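Local coordinates for protein prephenate dehydratase (Chlorobium tepidum TLS, PDB 2QMX) that converts prephenate to phenylpyruvate in phenylalanine biosynthesis and is feedback-inhibited by L-phenylalanine, at residues Y66-L69 against L70-P73. Numbering follows the deposited sequence.
Sequences YDLL and LRRP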
loop_
_atom_site.group_PDB
_atom_site.type_symbol
_atom_site.label_atom_id
_atom_site.label_comp_id
_atom_site.label_asym_id
_atom_site.label_seq_id
_atom_site.Cartn_x
_atom_site.Cartn_y
_atom_site.Cartn_z
ATOM N N TYR A 66 0.180 8.419 7.676
ATOM C CA TYR A 66 0.364 9.851 7.306
ATOM C C TYR A 66 -0.766 10.884 7.542
ATOM O O TYR A 66 -0.425 12.009 7.981
ATOM C CB TYR A 66 0.783 10.055 5.842
ATOM C CG TYR A 66 2.166 9.696 5.625
ATOM C CD1 TYR A 66 3.202 10.331 6.354
ATOM C CD2 TYR A 66 2.491 8.654 4.724
ATOM C CE1 TYR A 66 4.522 9.935 6.159
ATOM C CE2 TYR A 66 3.784 8.255 4.532
ATOM C CZ TYR A 66 4.792 8.904 5.232
ATOM O OH TYR A 66 6.054 8.484 5.010
ATOM N N ASP A 67 -2.046 10.617 7.195
ATOM C CA ASP A 67 -3.039 11.665 7.608
ATOM C C ASP A 67 -3.121 11.777 9.128
ATOM O O ASP A 67 -3.364 12.863 9.691
ATOM C CB ASP A 67 -4.460 11.446 7.057
ATOM C CG ASP A 67 -4.515 11.543 5.564
ATOM O OD1 ASP A 67 -3.774 12.422 5.015
ATOM O OD2 ASP A 67 -5.266 10.732 4.941
ATOM N N LEU A 68 -2.926 10.648 9.794
ATOM C CA LEU A 68 -2.908 10.647 11.274
ATOM C C LEU A 68 -1.643 11.277 11.865
ATOM O O LEU A 68 -1.708 12.000 12.851
ATOM C CB LEU A 68 -3.158 9.253 11.838
ATOM C CG LEU A 68 -4.587 8.840 12.256
ATOM C CD1 LEU A 68 -5.767 9.770 11.704
ATOM C CD2 LEU A 68 -4.774 7.331 11.905
ATOM N N LEU A 69 -0.504 11.079 11.263
ATOM C CA LEU A 69 0.710 11.726 11.753
ATOM C C LEU A 69 0.584 13.255 11.634
ATOM O O LEU A 69 0.975 14.038 12.526
ATOM C CB LEU A 69 1.882 11.209 10.899
ATOM C CG LEU A 69 2.994 10.210 11.367
ATOM C CD1 LEU A 69 2.779 9.545 12.684
ATOM C CD2 LEU A 69 3.514 9.242 10.260
ATOM N N LEU A 70 0.022 13.665 10.496
ATOM C CA LEU A 70 -0.348 15.026 10.213
ATOM C C LEU A 70 -1.348 15.588 11.214
ATOM O O LEU A 70 -1.117 16.682 11.757
ATOM C CB LEU A 70 -0.915 15.051 8.814
ATOM C CG LEU A 70 -0.836 16.247 7.892
ATOM C CD1 LEU A 70 -2.170 16.949 8.006
ATOM C CD2 LEU A 70 0.324 17.178 8.245
ATOM N N ARG A 71 -2.447 14.881 11.485
ATOM C CA ARG A 71 -3.455 15.445 12.374
ATOM C C ARG A 71 -3.247 15.219 13.880
ATOM O O ARG A 71 -3.781 15.966 14.723
ATOM C CB ARG A 71 -4.842 14.928 12.014
ATOM C CG ARG A 71 -5.451 15.644 10.854
ATOM C CD ARG A 71 -6.359 14.668 10.168
ATOM N NE ARG A 71 -6.115 14.637 8.722
ATOM C CZ ARG A 71 -6.469 13.622 7.938
ATOM N NH1 ARG A 71 -7.081 12.541 8.473
ATOM N NH2 ARG A 71 -6.222 13.693 6.629
ATOM N N ARG A 72 -2.522 14.175 14.232
ATOM C CA ARG A 72 -2.374 13.873 15.651
ATOM C C ARG A 72 -1.237 14.655 16.256
ATOM O O ARG A 72 -0.178 14.773 15.643
ATOM C CB ARG A 72 -2.214 12.375 15.875
ATOM C CG ARG A 72 -3.545 11.588 16.146
ATOM C CD ARG A 72 -4.806 12.400 15.853
ATOM N NE ARG A 72 -6.035 11.609 15.831
ATOM C CZ ARG A 72 -7.162 12.003 15.218
ATOM N NH1 ARG A 72 -8.221 11.206 15.211
ATOM N NH2 ARG A 72 -7.232 13.187 14.596
ATOM N N PRO A 73 -1.456 15.182 17.480
ATOM C CA PRO A 73 -0.426 15.953 18.171
ATOM C C PRO A 73 0.640 14.976 18.667
ATOM O O PRO A 73 0.831 14.719 19.860
ATOM C CB PRO A 73 -1.197 16.622 19.305
ATOM C CG PRO A 73 -2.278 15.655 19.609
ATOM C CD PRO A 73 -2.671 15.037 18.304
#
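D67 OD1 is held by a salt bridge to R234 of strand 228-235, with R71 NH2, one helical turn on, a further and less sure partner at 3.2 Å. R71 NH2 sits too close to D67 CB in the model, so its place is doubtful. D67 and R71 run side by side in the same direction, carboxylate and guanidinium planes 20° apart. With CG of R71 anti to its carbonyl carbon (chi1 -80°) and the chain bent at chi3, the arm folds back along the helix; as modelled, with the same reservation, D67 O lies under one guanidinium face, offset toward the rim. Replacing D67 by alanine removes the carboxylate, which would probably leave R234 without its acidic mate and, secondarily, R71 less restrained. The backbone bonds run from i+4 to i: L70 N donates to Y66 O at 3.0 Å, R71 N to D67 O at 2.9 Å and R72 N to L68 O at 2.7 Å. L68 CD1 lies over one face of the R72 guanidinium, 4.4 Å from R72 CZ. L69 O, near the helix end, accepts a hydrogen bond from K273 NZ. L68 and L69 pack on F39, L69 also reaching I52, I54, F177 and I179, and the Y66 ring stacks with Y246. Three successive i+4 to i bonds with an Asp-Arg pair at the same spacing mark the last turn of an alpha-helix, here helix 63-71, which packs on strands 49-56 and 173-181 of the prephenate dehydratase region and faces strand 228-235 of the ACT domain.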